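Local coordinates for PbSGBP-B lipoprotein (Prevotella bryantii B14, PDB 6D2Y) that probably binds polysaccharide, likely xyloglucan or a related glycan, at the cell surface as a lipoprotein of a polysaccharide utilization locus, at residues D218-F226 and I451-N459; V136-K144 and G389-I397. All coordinates share one frame; numbering follows the deposited sequence.

Contact 1 of 2, residues D218-F226 and I451-N459; sequences DNRGMLFDF and IDNIRVVPN. With MG (magnesium ion), chain B.
I454 O is gripped twice by the short strand 222-224: L223 N reaches it at 2.9 Å and F224 N at 3.0 Å, both in the carbonyl plane. Two residues facing one make a classic beta bulge. I454 N returns a 2.8 Å bond to F224 O, while V456 N binds G221 O beyond the bulge. Apolar packing is tightest around I454. Its CD1 lies 3.9 Å from F224 CB and comes obliquely to CZ of F226, while L223 CD1 touches both CG2, the other branch of I454, and V456 CG1. The ring of F226 is covered on one face by F224 CB and receives D452 OD2 at its edge, 3.4 Å from CD2.

Toward P458 the contact meets solvent: R220 and P458 are partly exposed, though D218 is buried. R220 binds D218 side-on, NE to OD1 and NH2 to OD2, each oxygen using its syn lone pair; a bend at chi3 (-71°) brings the guanidinium there, with V457 CG2 over one face. Water 1 joins D218 OD2 to R455 NE, while the terminal nitrogens of R455 go to acidic partners, E141 and E316.

At the other end D225 O and both carboxylate oxygens of D452 bind magnesium, joined by D227, S255, N257 and water 2. A bulged antiparallel strand pair thus ends in a metal site within the beta-sandwich glycan-binding domain.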
loop_
_atom_site.group_PDB
_atom_site.type_symbol
_atom_site.label_atom_id
_atom_site.label_comp_id
_atom_site.label_asym_id
_atom_site.label_seq_id
_atom_site.Cartn_x
_atom_site.Cartn_y
_atom_site.Cartn_z
ATOM N N ASP A 218 -4.779 8.805 -10.070
ATOM C CA ASP A 218 -5.957 8.189 -9.470
ATOM C C ASP A 218 -6.843 9.229 -8.793
ATOM O O ASP A 218 -6.377 10.012 -7.960
ATOM C CB ASP A 218 -5.525 7.126 -8.460
ATOM C CG ASP A 218 -6.536 6.011 -8.314
ATOM O OD1 ASP A 218 -7.708 6.207 -8.698
ATOM O OD2 ASP A 218 -6.150 4.933 -7.816
ATOM N N ASN A 219 -8.132 9.236 -9.157
ATOM C CA ASN A 219 -9.102 10.125 -8.524
ATOM C C ASN A 219 -10.328 9.369 -8.021
ATOM O O ASN A 219 -11.361 9.988 -7.748
ATOM C CB ASN A 219 -9.525 11.247 -9.479
ATOM C CG ASN A 219 -10.117 10.726 -10.778
ATOM O OD1 ASN A 219 -10.372 9.532 -10.928
ATOM N ND2 ASN A 219 -10.340 11.631 -11.726
ATOM N N ARG A 220 -10.245 8.048 -7.900
ATOM C CA ARG A 220 -11.364 7.285 -7.364
ATOM C C ARG A 220 -11.539 7.570 -5.878
ATOM O O ARG A 220 -10.564 7.661 -5.128
ATOM C CB ARG A 220 -11.158 5.787 -7.602
ATOM C CG ARG A 220 -10.759 5.428 -9.030
ATOM C CD ARG A 220 -10.393 3.954 -9.163
ATOM N NE ARG A 220 -9.124 3.622 -8.519
ATOM C CZ ARG A 220 -8.775 2.392 -8.157
ATOM N NH1 ARG A 220 -9.609 1.382 -8.362
ATOM N NH2 ARG A 220 -7.600 2.171 -7.584
ATOM N N GLY A 221 -12.794 7.712 -5.456
ATOM C CA GLY A 221 -13.081 8.045 -4.072
ATOM C C GLY A 221 -12.529 9.384 -3.659
ATOM O O GLY A 221 -12.215 9.591 -2.483
HETATM N N MSE A 222 -12.384 10.291 -4.614
HETATM C CA MSE A 222 -11.823 11.618 -4.407
HETATM C C MSE A 222 -12.605 12.470 -3.378
HETATM O O MSE A 222 -13.806 12.689 -3.528
HETATM C CB MSE A 222 -11.739 12.335 -5.765
HETATM C CG MSE A 222 -10.907 13.569 -5.660
HETATM SE SE MSE A 222 -9.026 13.090 -5.582
HETATM C CE MSE A 222 -8.743 13.824 -3.852
ATOM N N LEU A 223 -11.931 12.924 -2.318
ATOM C CA LEU A 223 -12.559 13.753 -1.292
ATOM C C LEU A 223 -12.062 15.192 -1.294
ATOM O O LEU A 223 -12.874 16.126 -1.271
ATOM C CB LEU A 223 -12.353 13.145 0.104
ATOM C CG LEU A 223 -12.705 11.663 0.268
ATOM C CD1 LEU A 223 -11.744 10.985 1.225
ATOM C CD2 LEU A 223 -14.136 11.509 0.746
ATOM N N PHE A 224 -10.745 15.402 -1.310
ATOM C CA PHE A 224 -10.165 16.746 -1.350
ATOM C C PHE A 224 -9.013 16.738 -2.350
ATOM O O PHE A 224 -7.936 16.222 -2.047
ATOM C CB PHE A 224 -9.662 17.196 0.017
ATOM C CG PHE A 224 -10.677 17.101 1.117
ATOM C CD1 PHE A 224 -10.829 15.932 1.841
ATOM C CD2 PHE A 224 -11.445 18.199 1.460
ATOM C CE1 PHE A 224 -11.751 15.849 2.867
ATOM C CE2 PHE A 224 -12.367 18.126 2.485
ATOM C CZ PHE A 224 -12.520 16.950 3.190
ATOM N N ASP A 225 -9.236 17.303 -3.533
ATOM C CA ASP A 225 -8.137 17.710 -4.400
ATOM C C ASP A 225 -7.954 19.220 -4.398
ATOM O O ASP A 225 -7.020 19.725 -5.029
ATOM C CB ASP A 225 -8.349 17.191 -5.830
ATOM C CG ASP A 225 -9.421 17.952 -6.588
ATOM O OD1 ASP A 225 -10.277 18.600 -5.950
ATOM O OD2 ASP A 225 -9.420 17.882 -7.835
ATOM N N PHE A 226 -8.837 19.940 -3.703
ATOM C CA PHE A 226 -8.766 21.383 -3.481
ATOM C C PHE A 226 -8.870 22.180 -4.773
ATOM O O PHE A 226 -8.514 23.361 -4.804
ATOM C CB PHE A 226 -7.496 21.759 -2.710
ATOM C CG PHE A 226 -7.347 21.014 -1.416
ATOM C CD1 PHE A 226 -8.094 21.375 -0.309
ATOM C CD2 PHE A 226 -6.481 19.938 -1.310
ATOM C CE1 PHE A 226 -7.973 20.687 0.882
ATOM C CE2 PHE A 226 -6.357 19.245 -0.119
ATOM C CZ PHE A 226 -7.109 19.620 0.976
ATOM N N ILE A 451 -0.303 18.672 1.496
ATOM C CA ILE A 451 -1.144 17.517 1.221
ATOM C C ILE A 451 -2.069 17.860 0.067
ATOM O O ILE A 451 -2.595 18.977 -0.013
ATOM C CB ILE A 451 -1.943 17.100 2.476
ATOM C CG1 ILE A 451 -0.998 16.549 3.540
ATOM C CG2 ILE A 451 -3.015 16.078 2.133
ATOM C CD1 ILE A 451 -1.633 16.376 4.904
ATOM N N ASP A 452 -2.253 16.906 -0.840
ATOM C CA ASP A 452 -3.249 17.048 -1.887
ATOM C C ASP A 452 -3.763 15.659 -2.247
ATOM O O ASP A 452 -3.125 14.645 -1.956
ATOM C CB ASP A 452 -2.666 17.790 -3.104
ATOM C CG ASP A 452 -3.693 18.033 -4.192
ATOM O OD1 ASP A 452 -3.343 17.916 -5.385
ATOM O OD2 ASP A 452 -4.855 18.330 -3.850
ATOM N N ASN A 453 -4.952 15.624 -2.845
ATOM C CA ASN A 453 -5.544 14.390 -3.353
ATOM C C ASN A 453 -5.873 13.397 -2.233
ATOM O O ASN A 453 -5.564 12.206 -2.315
ATOM C CB ASN A 453 -4.663 13.747 -4.424
ATOM C CG ASN A 453 -4.388 14.689 -5.591
ATOM O OD1 ASN A 453 -5.259 15.460 -6.003
ATOM N ND2 ASN A 453 -3.185 14.612 -6.145
ATOM N N ILE A 454 -6.554 13.892 -1.203
ATOM C CA ILE A 454 -7.091 13.024 -0.160
ATOM C C ILE A 454 -8.258 12.237 -0.741
ATOM O O ILE A 454 -9.263 12.815 -1.166
ATOM C CB ILE A 454 -7.528 13.845 1.060
ATOM C CG1 ILE A 454 -6.399 14.766 1.529
ATOM C CG2 ILE A 454 -7.985 12.923 2.184
ATOM C CD1 ILE A 454 -6.867 15.866 2.463
ATOM N N ARG A 455 -8.137 10.910 -0.753
ATOM C CA ARG A 455 -9.136 10.050 -1.373
ATOM C C ARG A 455 -9.235 8.743 -0.598
ATOM O O ARG A 455 -8.362 8.401 0.204
ATOM C CB ARG A 455 -8.793 9.768 -2.843
ATOM C CG ARG A 455 -7.433 9.103 -3.044
ATOM C CD ARG A 455 -7.040 9.047 -4.514
ATOM N NE ARG A 455 -5.747 8.396 -4.723
ATOM C CZ ARG A 455 -4.580 9.035 -4.753
ATOM N NH1 ARG A 455 -4.532 10.348 -4.582
ATOM N NH2 ARG A 455 -3.457 8.361 -4.950
ATOM N N VAL A 456 -10.318 8.004 -0.844
ATOM C CA VAL A 456 -10.497 6.660 -0.302
ATOM C C VAL A 456 -10.659 5.692 -1.466
ATOM O O VAL A 456 -11.473 5.923 -2.369
ATOM C CB VAL A 456 -11.685 6.575 0.680
ATOM C CG1 VAL A 456 -12.992 6.996 0.022
ATOM C CG2 VAL A 456 -11.799 5.165 1.245
ATOM N N VAL A 457 -9.881 4.612 -1.442
ATOM C CA VAL A 457 -9.707 3.750 -2.612
ATOM C C VAL A 457 -9.724 2.303 -2.175
ATOM O O VAL A 457 -9.320 1.963 -1.048
ATOM C CB VAL A 457 -8.380 4.068 -3.342
ATOM C CG1 VAL A 457 -7.181 3.604 -2.523
ATOM C CG2 VAL A 457 -8.337 3.507 -4.757
ATOM N N PRO A 458 -10.230 1.410 -3.029
ATOM C CA PRO A 458 -10.205 -0.016 -2.695
ATOM C C PRO A 458 -8.785 -0.519 -2.483
ATOM O O PRO A 458 -7.842 -0.085 -3.147
ATOM C CB PRO A 458 -10.855 -0.683 -3.912
ATOM C CG PRO A 458 -11.719 0.370 -4.497
ATOM C CD PRO A 458 -11.024 1.675 -4.247
ATOM N N ASN A 459 -8.644 -1.452 -1.537
ATOM C CA ASN A 459 -7.335 -2.041 -1.272
ATOM C C ASN A 459 -6.833 -2.838 -2.465
ATOM O O ASN A 459 -5.620 -2.985 -2.648
ATOM C CB ASN A 459 -7.402 -2.922 -0.025
ATOM C CG ASN A 459 -7.453 -2.114 1.253
ATOM O OD1 ASN A 459 -7.466 -0.884 1.219
ATOM N ND2 ASN A 459 -7.489 -2.800 2.389
HETATM MG MG MG B . -4.806 19.722 -5.988
HETATM O O HOH W 1 -5.156 5.433 -5.566
HETATM O O HOH W 2 -5.243 18.067 -7.054
#

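Contact 2 of 2, residues V136-K144 and G389-I397; sequences VSMSNEWAK and GDKWVTVTI
T394 OG1 is held by two groups: E141 N donates to it at 2.8 Å in a fairly straight bond (161°), and the carboxylate of E316, on strand 311-318, is hydrogen-bonded to the same hydroxyl. The chi1 of T394 (-56°) sets OG1 beside its own backbone N, and that N in turn binds S139 O at 2.9 Å. One threonine therefore holds the loop after strand 134-138 at two backbone positions, S139 by its amide and E141 by its hydroxyl. The methyl branch CG2 lies against the carboxylate end of E141, 3.6 Å from CD, with the two side chains crossing at about a right angle. E141 leaves CG fully extended (chi2 179°), which carries its carboxylate past this methyl to K314, with which it forms a salt bridge, and to R455.

V393 CA also approaches S139 O, at 3.3 Å, in a CA-H...O contact alongside the amide bond. Next to it, N140 lays its amide over W392 O; ND2 is 3.2 Å from that oxygen, but the angle is too poor for a hydrogen bond. N140 OD1 turns back instead and accepts from W142 N at 2.7 Å, the donor standing above the carbonyl plane. That bond makes an Asx turn, and it overlaps the type I turn N140-A143. Water 3 lies within hydrogen-bonding distance of M138 O and T394 O, though it has more acceptors in reach than protons to give.

The contact thus fastens an Asx-turn loop of the immunoglobulin-like IPT/TIG domain to strand 393-398 of the glycan-binding beta-sandwich, as a polar interface between domains.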
loop_
_atom_site.group_PDB
_atom_site.type_symbol
_atom_site.label_atom_id
_atom_site.label_comp_id
_atom_site.label_asym_id
_atom_site.label_seq_id
_atom_site.Cartn_x
_atom_site.Cartn_y
_atom_site.Cartn_z
ATOM N N VAL A 136 2.231 -3.457 -4.351
ATOM C CA VAL A 136 1.771 -2.835 -3.116
ATOM C C VAL A 136 1.624 -1.329 -3.289
ATOM O O VAL A 136 0.532 -0.782 -3.089
ATOM C CB VAL A 136 2.709 -3.180 -1.944
ATOM C CG1 VAL A 136 2.280 -2.430 -0.696
ATOM C CG2 VAL A 136 2.705 -4.681 -1.691
ATOM N N SER A 137 2.705 -0.647 -3.661
ATOM C CA SER A 137 2.690 0.808 -3.645
ATOM C C SER A 137 3.383 1.378 -4.872
ATOM O O SER A 137 4.240 0.732 -5.482
ATOM C CB SER A 137 3.365 1.359 -2.382
ATOM O OG SER A 137 4.711 0.928 -2.301
HETATM N N MSE A 138 3.004 2.604 -5.219
HETATM C CA MSE A 138 3.681 3.354 -6.259
HETATM C C MSE A 138 4.235 4.599 -5.573
HETATM O O MSE A 138 3.591 5.143 -4.673
HETATM C CB MSE A 138 2.721 3.715 -7.396
HETATM C CG MSE A 138 3.393 3.931 -8.733
HETATM SE SE MSE A 138 2.401 5.111 -9.913
HETATM C CE MSE A 138 1.577 3.849 -11.090
ATOM N N SER A 139 5.430 5.037 -5.977
ATOM C CA SER A 139 6.086 6.145 -5.285
ATOM C C SER A 139 5.230 7.405 -5.326
ATOM O O SER A 139 4.991 8.045 -4.296
ATOM C CB SER A 139 7.457 6.411 -5.904
ATOM O OG SER A 139 7.335 6.801 -7.260
ATOM N N ASN A 140 4.762 7.779 -6.514
ATOM C CA ASN A 140 3.863 8.921 -6.673
ATOM C C ASN A 140 2.843 8.522 -7.731
ATOM O O ASN A 140 3.151 8.517 -8.925
ATOM C CB ASN A 140 4.623 10.175 -7.087
ATOM C CG ASN A 140 3.713 11.380 -7.302
ATOM O OD1 ASN A 140 2.494 11.296 -7.164
ATOM N ND2 ASN A 140 4.316 12.516 -7.634
ATOM N N GLU A 141 1.631 8.195 -7.294
ATOM C CA GLU A 141 0.580 7.873 -8.247
ATOM C C GLU A 141 0.218 9.061 -9.131
ATOM O O GLU A 141 -0.445 8.870 -10.157
ATOM C CB GLU A 141 -0.656 7.373 -7.504
ATOM C CG GLU A 141 -0.353 6.154 -6.657
ATOM C CD GLU A 141 -1.553 5.653 -5.884
ATOM O OE1 GLU A 141 -2.662 6.193 -6.083
ATOM O OE2 GLU A 141 -1.385 4.723 -5.071
ATOM N N TRP A 142 0.625 10.282 -8.754
ATOM C CA TRP A 142 0.401 11.480 -9.557
ATOM C C TRP A 142 1.702 12.046 -10.123
ATOM O O TRP A 142 1.870 13.262 -10.229
ATOM C CB TRP A 142 -0.350 12.522 -8.733
ATOM C CG TRP A 142 -1.830 12.230 -8.612
ATOM C CD1 TRP A 142 -2.404 11.088 -8.136
ATOM C CD2 TRP A 142 -2.912 13.095 -8.982
ATOM N NE1 TRP A 142 -3.775 11.191 -8.175
ATOM C CE2 TRP A 142 -4.111 12.414 -8.692
ATOM C CE3 TRP A 142 -2.981 14.381 -9.525
ATOM C CZ2 TRP A 142 -5.362 12.975 -8.928
ATOM C CZ3 TRP A 142 -4.215 14.932 -9.759
ATOM C CH2 TRP A 142 -5.392 14.234 -9.461
ATOM N N ALA A 143 2.604 11.166 -10.543
ATOM C CA ALA A 143 3.891 11.603 -11.060
ATOM C C ALA A 143 3.736 12.205 -12.447
ATOM O O ALA A 143 3.053 11.650 -13.312
ATOM C CB ALA A 143 4.872 10.435 -11.107
ATOM N N LYS A 144 4.384 13.347 -12.657
ATOM C CA LYS A 144 4.359 14.015 -13.946
ATOM C C LYS A 144 5.346 13.362 -14.912
ATOM O O LYS A 144 6.216 12.578 -14.523
ATOM C CB LYS A 144 4.678 15.500 -13.786
ATOM C CG LYS A 144 4.111 16.125 -12.525
ATOM C CD LYS A 144 4.366 17.623 -12.480
ATOM C CE LYS A 144 3.281 18.336 -11.697
ATOM N NZ LYS A 144 1.949 17.709 -11.919
ATOM N N GLY A 389 12.388 14.769 0.450
ATOM C CA GLY A 389 13.286 15.278 -0.571
ATOM C C GLY A 389 12.693 16.279 -1.534
ATOM O O GLY A 389 13.203 16.420 -2.649
ATOM N N ASP A 390 11.635 16.987 -1.136
ATOM C CA ASP A 390 10.930 17.962 -1.967
ATOM C C ASP A 390 10.199 17.321 -3.141
ATOM O O ASP A 390 9.909 17.997 -4.133
ATOM C CB ASP A 390 11.868 19.061 -2.483
ATOM C CG ASP A 390 12.688 19.696 -1.381
ATOM O OD1 ASP A 390 13.836 19.254 -1.165
ATOM O OD2 ASP A 390 12.188 20.640 -0.733
ATOM N N LYS A 391 9.890 16.031 -3.058
ATOM C CA LYS A 391 9.059 15.365 -4.049
ATOM C C LYS A 391 7.716 14.996 -3.435
ATOM O O LYS A 391 7.585 14.834 -2.219
ATOM C CB LYS A 391 9.734 14.104 -4.603
ATOM C CG LYS A 391 10.989 14.365 -5.424
ATOM C CD LYS A 391 12.233 14.266 -4.563
ATOM C CE LYS A 391 13.504 14.336 -5.394
ATOM N NZ LYS A 391 14.716 14.184 -4.539
ATOM N N TRP A 392 6.715 14.872 -4.300
ATOM C CA TRP A 392 5.409 14.387 -3.883
ATOM C C TRP A 392 5.419 12.864 -3.855
ATOM O O TRP A 392 5.835 12.220 -4.824
ATOM C CB TRP A 392 4.322 14.892 -4.831
ATOM C CG TRP A 392 4.048 16.363 -4.724
ATOM C CD1 TRP A 392 4.613 17.361 -5.466
ATOM C CD2 TRP A 392 3.131 17.001 -3.828
ATOM N NE1 TRP A 392 4.104 18.579 -5.087
ATOM C CE2 TRP A 392 3.193 18.386 -4.081
ATOM C CE3 TRP A 392 2.262 16.535 -2.836
ATOM C CZ2 TRP A 392 2.420 19.310 -3.378
ATOM C CZ3 TRP A 392 1.497 17.454 -2.138
ATOM C CH2 TRP A 392 1.582 18.825 -2.413
ATOM N N VAL A 393 4.970 12.291 -2.741
ATOM C CA VAL A 393 4.878 10.847 -2.578
ATOM C C VAL A 393 3.458 10.496 -2.155
ATOM O O VAL A 393 2.776 11.277 -1.485
ATOM C CB VAL A 393 5.901 10.312 -1.549
ATOM C CG1 VAL A 393 7.327 10.565 -2.031
ATOM C CG2 VAL A 393 5.672 10.947 -0.185
ATOM N N THR A 394 3.008 9.310 -2.564
ATOM C CA THR A 394 1.676 8.828 -2.228
ATOM C C THR A 394 1.717 8.036 -0.929
ATOM O O THR A 394 2.507 7.097 -0.790
ATOM C CB THR A 394 1.108 7.965 -3.356
ATOM O OG1 THR A 394 1.120 8.712 -4.582
ATOM C CG2 THR A 394 -0.316 7.519 -3.031
ATOM N N VAL A 395 0.863 8.417 0.017
ATOM C CA VAL A 395 0.768 7.769 1.319
ATOM C C VAL A 395 -0.522 6.963 1.359
ATOM O O VAL A 395 -1.593 7.474 1.008
ATOM C CB VAL A 395 0.814 8.801 2.457
ATOM C CG1 VAL A 395 0.548 8.134 3.798
ATOM C CG2 VAL A 395 2.156 9.517 2.464
ATOM N N THR A 396 -0.421 5.707 1.785
ATOM C CA THR A 396 -1.564 4.808 1.876
ATOM C C THR A 396 -1.776 4.427 3.333
ATOM O O THR A 396 -0.870 3.885 3.975
ATOM C CB THR A 396 -1.359 3.552 1.027
ATOM O OG1 THR A 396 -1.090 3.927 -0.330
ATOM C CG2 THR A 396 -2.604 2.674 1.073
ATOM N N ILE A 397 -2.968 4.705 3.848
ATOM C CA ILE A 397 -3.328 4.333 5.212
ATOM C C ILE A 397 -4.649 3.575 5.171
ATOM O O ILE A 397 -5.713 4.192 5.012
ATOM C CB ILE A 397 -3.417 5.566 6.125
ATOM C CG1 ILE A 397 -2.061 6.269 6.188
ATOM C CG2 ILE A 397 -3.880 5.163 7.514
ATOM C CD1 ILE A 397 -1.921 7.217 7.345
HETATM O O HOH W 3 4.597 6.073 -2.254
#

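Contact 1 and contact 2 lie about 13 Å apart between centres. Both reach the same antiparallel sheet, contact 2 through strand 393-398; there strand 311-318 pairs with both 393-398 and 449-458. The loop 139-144 also reaches contact 1 directly: E141 OE1 forms a salt bridge with R455 NH2 at 2.6 Å, and W142 NE1 probably donates to D218 O at 2.9 Å. The indole of W142 also packs on N453, and N453 ND2 lies 3.2 Å from W142 CD2. Contact 1 supplies D225 and D452 to the magnesium and contact 2 no ligand, yet the W142 side chain comes within about 6 Å of the metal and W392 within about 4 Å of the D452 side chain.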